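Long-range contacts in beta 1-3 glucanase (Clostridium beijerinckii NCIMB 8052, PDB 5H4E), which probably hydrolyses the beta-1,3-glycosidic linkages of glucans as a glycoside hydrolase of family 64: residues 43-49 and 88-92; 1-5 and 367-371; 225-231 and 276-282. All coordinates share one frame; numbering follows the deposited sequence.

Contact 1 of 3, residues 43-49 and 88-92; sequences VDLNGNL and YIPKI
Gly-47 and Tyr-88 meet backbone to backbone where a beta-hairpin loop, joining strands 40-43 and 49-51, folds over strand 86-92. A type I turn from Asp-44 to Gly-47 makes the bend, and Asp-44 begins an Asx turn. The tight part lies on the inner side of the loop. Gly-47 CA lies 3.3 Å from Tyr-88 O in a CA-H...O contact, and Tyr-88 CB packs on the same Gly-47 CA at 3.9 Å. With CG1 anti to its backbone N (chi1 -173°), Val-43 also reaches Tyr-88 O. The carbonyl of Gly-47 turns to the Pro-90 ring, its O 3.2 Å from Pro-90 CD. Farther along, methyl CD2 of Leu-49 touches both Pro-90 CG and Ile-92 CD1, 3.8 Å from the latter, while Val-43 CG2 reaches the same Ile-92 methyl from the other hairpin arm. At the opposite end a water donates to Asp-44 O and accepts from Tyr-88 N, joining the two backbones; nearby Leu-45 O sits at the edge of the Tyr-88 ring, 3.6 Å from CD2.

The outer side is looser, with Asn-46 and Asn-48 exposed. Lys-5 and Gln-84 hold the carbonyls of Asn-46 and Leu-45, and Asp-44 ties the turn together: Asn-46 N and Asn-48 N approach its OD1 from opposite carboxylate faces. Asp-44 OD2 offers its syn lone pair to Asn-48 ND2 at 3.0 Å.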
loop_
_atom_site.group_PDB
_atom_site.type_symbol
_atom_site.label_atom_id
_atom_site.label_comp_id
_atom_site.label_asym_id
_atom_site.label_seq_id
_atom_site.Cartn_x
_atom_site.Cartn_y
_atom_site.Cartn_z
ATOM N N VAL A 43 6.917 15.805 -9.383
ATOM C CA VAL A 43 7.743 16.765 -8.667
ATOM C C VAL A 43 9.077 16.924 -9.374
ATOM O O VAL A 43 9.761 15.931 -9.648
ATOM C CB VAL A 43 7.982 16.316 -7.210
ATOM C CG1 VAL A 43 8.690 17.403 -6.426
ATOM C CG2 VAL A 43 6.679 15.940 -6.567
ATOM N N ASP A 44 9.473 18.159 -9.670
ATOM C CA ASP A 44 10.753 18.335 -10.337
ATOM C C ASP A 44 11.858 18.335 -9.281
ATOM O O ASP A 44 11.601 18.041 -8.100
ATOM C CB ASP A 44 10.769 19.605 -11.228
ATOM C CG ASP A 44 10.732 20.935 -10.440
ATOM O OD1 ASP A 44 10.919 20.950 -9.211
ATOM O OD2 ASP A 44 10.529 21.993 -11.087
ATOM N N LEU A 45 13.080 18.649 -9.694
ATOM C CA LEU A 45 14.218 18.525 -8.787
ATOM C C LEU A 45 14.249 19.616 -7.709
ATOM O O LEU A 45 15.013 19.525 -6.742
ATOM C CB LEU A 45 15.526 18.538 -9.571
ATOM C CG LEU A 45 15.749 17.378 -10.544
ATOM C CD1 LEU A 45 17.090 17.528 -11.253
ATOM C CD2 LEU A 45 15.654 16.034 -9.807
ATOM N N ASN A 46 13.418 20.637 -7.855
ATOM C CA ASN A 46 13.406 21.711 -6.865
ATOM C C ASN A 46 12.120 21.748 -6.041
ATOM O O ASN A 46 11.869 22.709 -5.309
ATOM C CB ASN A 46 13.633 23.068 -7.543
ATOM C CG ASN A 46 14.949 23.126 -8.293
ATOM O OD1 ASN A 46 16.022 23.001 -7.698
ATOM N ND2 ASN A 46 14.873 23.309 -9.603
ATOM N N GLY A 47 11.295 20.714 -6.157
ATOM C CA GLY A 47 10.093 20.638 -5.348
ATOM C C GLY A 47 8.836 21.259 -5.927
ATOM O O GLY A 47 7.816 21.346 -5.252
ATOM N N ASN A 48 8.894 21.703 -7.176
ATOM C CA ASN A 48 7.704 22.238 -7.838
ATOM C C ASN A 48 6.740 21.149 -8.296
ATOM O O ASN A 48 7.169 20.101 -8.791
ATOM C CB ASN A 48 8.114 23.090 -9.049
ATOM C CG ASN A 48 8.999 24.238 -8.665
ATOM O OD1 ASN A 48 8.549 25.174 -7.998
ATOM N ND2 ASN A 48 10.263 24.184 -9.074
ATOM N N LEU A 49 5.438 21.396 -8.157
ATOM C CA LEU A 49 4.453 20.420 -8.621
ATOM C C LEU A 49 4.101 20.722 -10.080
ATOM O O LEU A 49 3.250 21.557 -10.349
ATOM C CB LEU A 49 3.200 20.435 -7.747
ATOM C CG LEU A 49 3.431 20.143 -6.265
ATOM C CD1 LEU A 49 2.103 19.976 -5.537
ATOM C CD2 LEU A 49 4.320 18.914 -6.080
ATOM N N TYR A 88 12.810 17.201 -2.918
ATOM C CA TYR A 88 12.055 18.139 -2.078
ATOM C C TYR A 88 10.579 17.973 -2.360
ATOM O O TYR A 88 10.199 17.886 -3.521
ATOM C CB TYR A 88 12.443 19.594 -2.352
ATOM C CG TYR A 88 13.894 19.937 -2.142
ATOM C CD1 TYR A 88 14.423 20.030 -0.859
ATOM C CD2 TYR A 88 14.726 20.210 -3.224
ATOM C CE1 TYR A 88 15.741 20.371 -0.654
ATOM C CE2 TYR A 88 16.055 20.550 -3.031
ATOM C CZ TYR A 88 16.550 20.632 -1.743
ATOM O OH TYR A 88 17.860 20.959 -1.524
ATOM N N ILE A 89 9.737 17.924 -1.327
ATOM C CA ILE A 89 8.293 18.022 -1.572
ATOM C C ILE A 89 7.687 19.191 -0.817
ATOM O O ILE A 89 8.122 19.519 0.299
ATOM C CB ILE A 89 7.504 16.722 -1.182
ATOM C CG1 ILE A 89 7.761 16.334 0.268
ATOM C CG2 ILE A 89 7.865 15.569 -2.103
ATOM C CD1 ILE A 89 6.696 15.406 0.828
ATOM N N PRO A 90 6.693 19.842 -1.440
ATOM C CA PRO A 90 5.827 20.814 -0.784
ATOM C C PRO A 90 4.608 20.062 -0.286
ATOM O O PRO A 90 4.609 18.835 -0.414
ATOM C CB PRO A 90 5.473 21.772 -1.916
ATOM C CG PRO A 90 5.321 20.842 -3.084
ATOM C CD PRO A 90 6.366 19.728 -2.878
ATOM N N LYS A 91 3.609 20.748 0.265
ATOM C CA LYS A 91 2.330 20.104 0.566
ATOM C C LYS A 91 1.870 19.354 -0.686
ATOM O O LYS A 91 2.034 19.854 -1.801
ATOM C CB LYS A 91 1.279 21.129 0.993
ATOM C CG LYS A 91 1.602 21.892 2.270
ATOM C CD LYS A 91 1.446 21.026 3.488
ATOM C CE LYS A 91 1.604 21.853 4.775
ATOM N NZ LYS A 91 0.624 22.980 4.848
ATOM N N ILE A 92 1.337 18.147 -0.500
ATOM C CA ILE A 92 0.997 17.288 -1.633
ATOM C C ILE A 92 0.097 16.154 -1.152
ATOM O O ILE A 92 0.189 15.723 -0.001
ATOM C CB ILE A 92 2.279 16.717 -2.321
ATOM C CG1 ILE A 92 1.954 16.051 -3.666
ATOM C CG2 ILE A 92 3.020 15.758 -1.391
ATOM C CD1 ILE A 92 3.206 15.667 -4.469
HETATM O O HOH W 1 12.110 17.427 -5.585
#

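Contact 2 of 3, residues 1-5 and 367-371; sequences TPPLK and KYAII
Lys-5 NZ donates a hydrogen bond to Asn-46 O, next in the chain to the Leu-4 that packs on Lys-367 and Tyr-368; the lysine also makes cation-pi contacts with Tyr-88 and Phe-8. These ties hold the end of the N-terminal segment 1-5, of which Thr-1, Pro-2 and Leu-4 pack on strand 366-374 of the five-stranded mixed sheet. Pro-3 O adds a hydrogen bond to Thr-10 OG1 on the neighbouring strand 9-16.

Between the two segments themselves the contact is apolar. Pro-2 sits over one face of the Tyr-368 ring, with CD 3.7 Å from the ring centroid and 14° off its normal, a CH-pi contact. The next ring atom, Pro-2 CG, leans toward the root of the aromatic ring, 3.5 Å from Tyr-368 CD2, and also meets the methyl CD1 of Ile-370 at 4.1 Å. Tyr-368 holds CG between its backbone N and carbonyl carbon (chi1 67°), which lifts the ring off the strand beneath the proline. Leu-4 splits its two methyls: CD2 approaches Tyr-368 CB, whereas CD1 touches Lys-367 CE at 3.6 Å, the extended lysine chain crossing the leucine at about a right angle.

A classic beta bulge, with Lys-367 and Tyr-368 paired opposite the single residue Val-167, lies in the strand under this cluster. The chemistry implies an N-terminal tail laid on the sheet surface by proline-aromatic and aliphatic packing, while polar bonds of Pro-3 O and Lys-5 NZ go to strand 9-16 and the 43-49 loop.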
loop_
_atom_site.group_PDB
_atom_site.type_symbol
_atom_site.label_atom_id
_atom_site.label_comp_id
_atom_site.label_asym_id
_atom_site.label_seq_id
_atom_site.Cartn_x
_atom_site.Cartn_y
_atom_site.Cartn_z
ATOM N N THR A 1 22.339 14.792 8.103
ATOM C CA THR A 1 21.131 15.494 7.667
ATOM C C THR A 1 21.153 15.845 6.184
ATOM O O THR A 1 22.082 16.494 5.705
ATOM C CB THR A 1 20.922 16.789 8.454
ATOM O OG1 THR A 1 20.674 16.473 9.828
ATOM C CG2 THR A 1 19.731 17.573 7.893
ATOM N N PRO A 2 20.122 15.414 5.448
ATOM C CA PRO A 2 19.975 15.799 4.042
ATOM C C PRO A 2 19.792 17.308 3.879
ATOM O O PRO A 2 19.451 17.995 4.850
ATOM C CB PRO A 2 18.717 15.032 3.592
ATOM C CG PRO A 2 18.082 14.533 4.821
ATOM C CD PRO A 2 19.143 14.395 5.851
ATOM N N PRO A 3 20.017 17.819 2.660
ATOM C CA PRO A 3 19.824 19.242 2.383
ATOM C C PRO A 3 18.373 19.645 2.587
ATOM O O PRO A 3 17.467 18.937 2.142
ATOM C CB PRO A 3 20.242 19.375 0.917
ATOM C CG PRO A 3 20.086 18.008 0.354
ATOM C CD PRO A 3 20.437 17.077 1.460
ATOM N N LEU A 4 18.158 20.773 3.252
ATOM C CA LEU A 4 16.810 21.218 3.554
ATOM C C LEU A 4 16.506 22.548 2.880
ATOM O O LEU A 4 17.402 23.345 2.606
ATOM C CB LEU A 4 16.618 21.333 5.059
ATOM C CG LEU A 4 17.058 20.057 5.789
ATOM C CD1 LEU A 4 17.172 20.289 7.274
ATOM C CD2 LEU A 4 16.091 18.906 5.484
ATOM N N LYS A 5 15.230 22.769 2.607
ATOM C CA LYS A 5 14.773 24.042 2.073
ATOM C C LYS A 5 13.652 24.518 2.954
ATOM O O LYS A 5 12.765 23.745 3.278
ATOM C CB LYS A 5 14.295 23.913 0.627
ATOM C CG LYS A 5 15.354 24.239 -0.386
ATOM C CD LYS A 5 14.975 23.763 -1.783
ATOM C CE LYS A 5 13.660 24.352 -2.240
ATOM N NZ LYS A 5 13.530 24.226 -3.724
ATOM N N LYS A 367 10.472 17.214 9.103
ATOM C CA LYS A 367 11.719 17.842 8.666
ATOM C C LYS A 367 12.265 17.128 7.437
ATOM O O LYS A 367 12.445 17.734 6.376
ATOM C CB LYS A 367 12.749 17.806 9.793
ATOM C CG LYS A 367 14.001 18.626 9.549
ATOM C CD LYS A 367 14.929 18.480 10.746
ATOM C CE LYS A 367 16.151 19.367 10.635
ATOM N NZ LYS A 367 16.798 19.524 11.976
ATOM N N TYR A 368 12.520 15.832 7.577
ATOM C CA TYR A 368 12.959 15.043 6.432
ATOM C C TYR A 368 12.689 13.562 6.659
ATOM O O TYR A 368 12.427 13.136 7.789
ATOM C CB TYR A 368 14.456 15.274 6.143
ATOM C CG TYR A 368 15.391 14.756 7.222
ATOM C CD1 TYR A 368 15.849 15.598 8.235
ATOM C CD2 TYR A 368 15.834 13.436 7.215
ATOM C CE1 TYR A 368 16.703 15.137 9.215
ATOM C CE2 TYR A 368 16.688 12.962 8.208
ATOM C CZ TYR A 368 17.117 13.824 9.199
ATOM O OH TYR A 368 17.967 13.367 10.182
ATOM N N ALA A 369 12.771 12.784 5.576
ATOM C CA ALA A 369 12.741 11.325 5.677
ATOM C C ALA A 369 13.893 10.716 4.899
ATOM O O ALA A 369 14.329 11.261 3.883
ATOM C CB ALA A 369 11.393 10.753 5.178
ATOM N N ILE A 370 14.413 9.603 5.406
ATOM C CA ILE A 370 15.394 8.813 4.669
ATOM C C ILE A 370 14.716 7.577 4.091
ATOM O O ILE A 370 14.084 6.816 4.829
ATOM C CB ILE A 370 16.570 8.329 5.551
ATOM C CG1 ILE A 370 17.269 9.488 6.280
ATOM C CG2 ILE A 370 17.535 7.488 4.717
ATOM C CD1 ILE A 370 17.914 10.482 5.378
ATOM N N ILE A 371 14.844 7.363 2.786
ATOM C CA ILE A 371 14.289 6.151 2.203
ATOM C C ILE A 371 15.432 5.198 1.899
ATOM O O ILE A 371 16.227 5.400 0.978
ATOM C CB ILE A 371 13.445 6.461 0.975
ATOM C CG1 ILE A 371 12.385 7.500 1.377
ATOM C CG2 ILE A 371 12.763 5.191 0.456
ATOM C CD1 ILE A 371 11.615 8.077 0.227
#

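Contact 3 of 3, residues 225-231 and 276-282; sequences YFDSYIN and KPSTQEV
Thr-279 OG1 links two helix starts by playing both hydrogen-bond roles: it accepts from Phe-226 N (2.8 Å, N-H...O angle 148°) and donates to Asp-227 OD1 at 2.8 Å, meeting that oxygen nearly along its C-O axis. The threonine opens helix 279-284, which begins with a capping box: Glu-281 N donates to Ser-278 OG, and Ser-278 N returns a bond to Glu-281 OE1. Asp-227 stands in the first turn of helix 227-236, where the N-terminal end of the helix dipole would probably favour its negative charge. A water donates to Asp-227 OD1 and accepts from Thr-279 N, so the carboxylate oxygen serves the second helix twice, directly and through the water. His-224 ND1 pairs with the other oxygen, OD2.

One turn along, at the surface, Lys-276 bends at chi3 (69°) to bring NZ to Asn-231 OD1 at 2.8 Å, tilted 21° from the carbonyl plane.

Beneath these bonds Ile-230 fills the angle between the segments. Its CG2 presses tightly on Lys-276 CG at 3.5 Å, and CD1 lies against Pro-277 O and reaches Val-282 CG2 at 3.9 Å. Phe-307 of helix 294-309 packs on both Ile-230 and Val-282. The ring of Phe-226 is sandwiched, with Tyr-225 CE2 near the rim of one face and Val-282 CG1 centred over the other, 3.9 Å from the ring centroid.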
loop_
_atom_site.group_PDB
_atom_site.type_symbol
_atom_site.label_atom_id
_atom_site.label_comp_id
_atom_site.label_asym_id
_atom_site.label_seq_id
_atom_site.Cartn_x
_atom_site.Cartn_y
_atom_site.Cartn_z
ATOM N N TYR A 225 -10.814 -18.814 -0.961
ATOM C CA TYR A 225 -10.055 -19.122 0.250
ATOM C C TYR A 225 -10.775 -18.703 1.540
ATOM O O TYR A 225 -10.757 -19.432 2.524
ATOM C CB TYR A 225 -8.674 -18.457 0.177
ATOM C CG TYR A 225 -7.790 -18.694 1.392
ATOM C CD1 TYR A 225 -7.320 -19.963 1.703
ATOM C CD2 TYR A 225 -7.412 -17.634 2.210
ATOM C CE1 TYR A 225 -6.513 -20.180 2.822
ATOM C CE2 TYR A 225 -6.606 -17.839 3.316
ATOM C CZ TYR A 225 -6.163 -19.099 3.618
ATOM O OH TYR A 225 -5.367 -19.277 4.724
ATOM N N PHE A 226 -11.423 -17.546 1.537
ATOM C CA PHE A 226 -12.046 -17.055 2.762
ATOM C C PHE A 226 -13.527 -17.411 2.907
ATOM O O PHE A 226 -14.132 -17.092 3.918
ATOM C CB PHE A 226 -11.909 -15.539 2.861
ATOM C CG PHE A 226 -10.612 -15.079 3.479
ATOM C CD1 PHE A 226 -10.446 -15.083 4.856
ATOM C CD2 PHE A 226 -9.576 -14.616 2.683
ATOM C CE1 PHE A 226 -9.257 -14.649 5.432
ATOM C CE2 PHE A 226 -8.389 -14.192 3.255
ATOM C CZ PHE A 226 -8.230 -14.212 4.630
ATOM N N ASP A 227 -14.099 -18.059 1.899
ATOM C CA ASP A 227 -15.555 -18.201 1.794
ATOM C C ASP A 227 -16.231 -18.894 2.986
ATOM O O ASP A 227 -17.228 -18.398 3.507
ATOM C CB ASP A 227 -15.913 -18.962 0.518
ATOM C CG ASP A 227 -15.762 -18.113 -0.730
ATOM O OD1 ASP A 227 -15.011 -17.115 -0.688
ATOM O OD2 ASP A 227 -16.413 -18.441 -1.742
ATOM N N SER A 228 -15.713 -20.045 3.387
ATOM C CA SER A 228 -16.339 -20.782 4.481
ATOM C C SER A 228 -16.294 -19.978 5.783
ATOM O O SER A 228 -17.263 -19.977 6.553
ATOM C CB SER A 228 -15.676 -22.134 4.681
ATOM O OG SER A 228 -16.241 -22.766 5.825
ATOM N N TYR A 229 -15.181 -19.280 6.008
ATOM C CA TYR A 229 -15.005 -18.475 7.224
ATOM C C TYR A 229 -15.980 -17.319 7.185
ATOM O O TYR A 229 -16.663 -17.044 8.171
ATOM C CB TYR A 229 -13.550 -17.990 7.344
ATOM C CG TYR A 229 -13.210 -17.083 8.528
ATOM C CD1 TYR A 229 -13.609 -17.399 9.828
ATOM C CD2 TYR A 229 -12.455 -15.926 8.341
ATOM C CE1 TYR A 229 -13.276 -16.577 10.904
ATOM C CE2 TYR A 229 -12.117 -15.099 9.414
ATOM C CZ TYR A 229 -12.532 -15.436 10.695
ATOM O OH TYR A 229 -12.215 -14.625 11.772
ATOM N N ILE A 230 -16.072 -16.655 6.033
ATOM C CA ILE A 230 -17.039 -15.577 5.857
ATOM C C ILE A 230 -18.456 -16.067 6.153
ATOM O O ILE A 230 -19.205 -15.413 6.877
ATOM C CB ILE A 230 -16.969 -14.992 4.420
ATOM C CG1 ILE A 230 -15.699 -14.154 4.259
ATOM C CG2 ILE A 230 -18.173 -14.119 4.133
ATOM C CD1 ILE A 230 -15.293 -13.965 2.825
ATOM N N ASN A 231 -18.799 -17.227 5.602
ATOM C CA ASN A 231 -20.100 -17.850 5.832
ATOM C C ASN A 231 -20.358 -18.107 7.316
ATOM O O ASN A 231 -21.429 -17.758 7.822
ATOM C CB ASN A 231 -20.220 -19.163 5.044
ATOM C CG ASN A 231 -20.417 -18.932 3.544
ATOM O OD1 ASN A 231 -20.968 -17.918 3.139
ATOM N ND2 ASN A 231 -19.976 -19.885 2.725
ATOM N N LYS A 276 -22.565 -9.554 1.795
ATOM C CA LYS A 276 -21.581 -10.465 2.349
ATOM C C LYS A 276 -20.350 -10.478 1.441
ATOM O O LYS A 276 -20.477 -10.680 0.228
ATOM C CB LYS A 276 -22.174 -11.862 2.491
ATOM C CG LYS A 276 -21.180 -12.908 2.916
ATOM C CD LYS A 276 -21.855 -14.229 3.257
ATOM C CE LYS A 276 -22.419 -14.903 2.031
ATOM N NZ LYS A 276 -23.079 -16.182 2.410
ATOM N N PRO A 277 -19.157 -10.244 2.017
ATOM C CA PRO A 277 -17.957 -10.059 1.181
ATOM C C PRO A 277 -17.474 -11.323 0.464
ATOM O O PRO A 277 -17.655 -12.435 0.960
ATOM C CB PRO A 277 -16.901 -9.580 2.185
ATOM C CG PRO A 277 -17.343 -10.139 3.497
ATOM C CD PRO A 277 -18.858 -10.138 3.458
ATOM N N SER A 278 -16.873 -11.138 -0.708
ATOM C CA SER A 278 -16.146 -12.206 -1.366
ATOM C C SER A 278 -14.759 -12.324 -0.754
ATOM O O SER A 278 -14.342 -11.470 0.041
ATOM C CB SER A 278 -16.019 -11.934 -2.862
ATOM O OG SER A 278 -15.283 -10.734 -3.064
ATOM N N THR A 279 -14.048 -13.369 -1.146
ATOM C CA THR A 279 -12.648 -13.530 -0.784
ATOM C C THR A 279 -11.827 -12.346 -1.305
ATOM O O THR A 279 -10.923 -11.856 -0.620
ATOM C CB THR A 279 -12.105 -14.887 -1.313
ATOM O OG1 THR A 279 -12.539 -15.937 -0.434
ATOM C CG2 THR A 279 -10.583 -14.917 -1.374
ATOM N N GLN A 280 -12.168 -11.863 -2.499
ATOM C CA GLN A 280 -11.419 -10.755 -3.091
ATOM C C GLN A 280 -11.672 -9.470 -2.320
ATOM O O GLN A 280 -10.767 -8.675 -2.129
ATOM C CB GLN A 280 -11.785 -10.555 -4.568
ATOM C CG GLN A 280 -11.303 -11.673 -5.483
ATOM C CD GLN A 280 -12.046 -12.969 -5.250
ATOM O OE1 GLN A 280 -13.281 -12.991 -5.222
ATOM N NE2 GLN A 280 -11.305 -14.050 -5.050
ATOM N N GLU A 281 -12.902 -9.265 -1.863
ATOM C CA GLU A 281 -13.208 -8.051 -1.130
ATOM C C GLU A 281 -12.496 -8.015 0.222
ATOM O O GLU A 281 -12.100 -6.945 0.694
ATOM C CB GLU A 281 -14.719 -7.901 -0.954
ATOM C CG GLU A 281 -15.369 -7.377 -2.224
ATOM C CD GLU A 281 -16.880 -7.478 -2.229
ATOM O OE1 GLU A 281 -17.429 -8.377 -1.559
ATOM O OE2 GLU A 281 -17.521 -6.655 -2.919
ATOM N N VAL A 282 -12.334 -9.177 0.845
ATOM C CA VAL A 282 -11.553 -9.249 2.081
ATOM C C VAL A 282 -10.097 -8.867 1.809
ATOM O O VAL A 282 -9.537 -7.977 2.458
ATOM C CB VAL A 282 -11.633 -10.656 2.708
ATOM C CG1 VAL A 282 -10.536 -10.868 3.777
ATOM C CG2 VAL A 282 -13.018 -10.880 3.296
HETATM O O HOH W 2 -15.482 -15.325 -2.718
#

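Contacts 1 and 2 are neighbours, with centres 13 Å apart, and both reach the same mixed sheet: strands 86-92 and 366-374 flank strand 9-16. Segment 1-5 of contact 2 packs on contact 1, with Pro-3 O 3.6 Å from Tyr-88 CE1 and a probable hydrogen bond of 2.8 Å between Lys-5 NZ and Asn-46 O. Contact 3 belongs to a distant helical region across the chain's centre, its centre about 42 Å from that of contact 1 and 43 Å from that of contact 2; the nearest atoms are about 26 Å apart in each case. In sequence, contact 2 joins the N-terminus to a strand near the C-terminus and spans the other contacts.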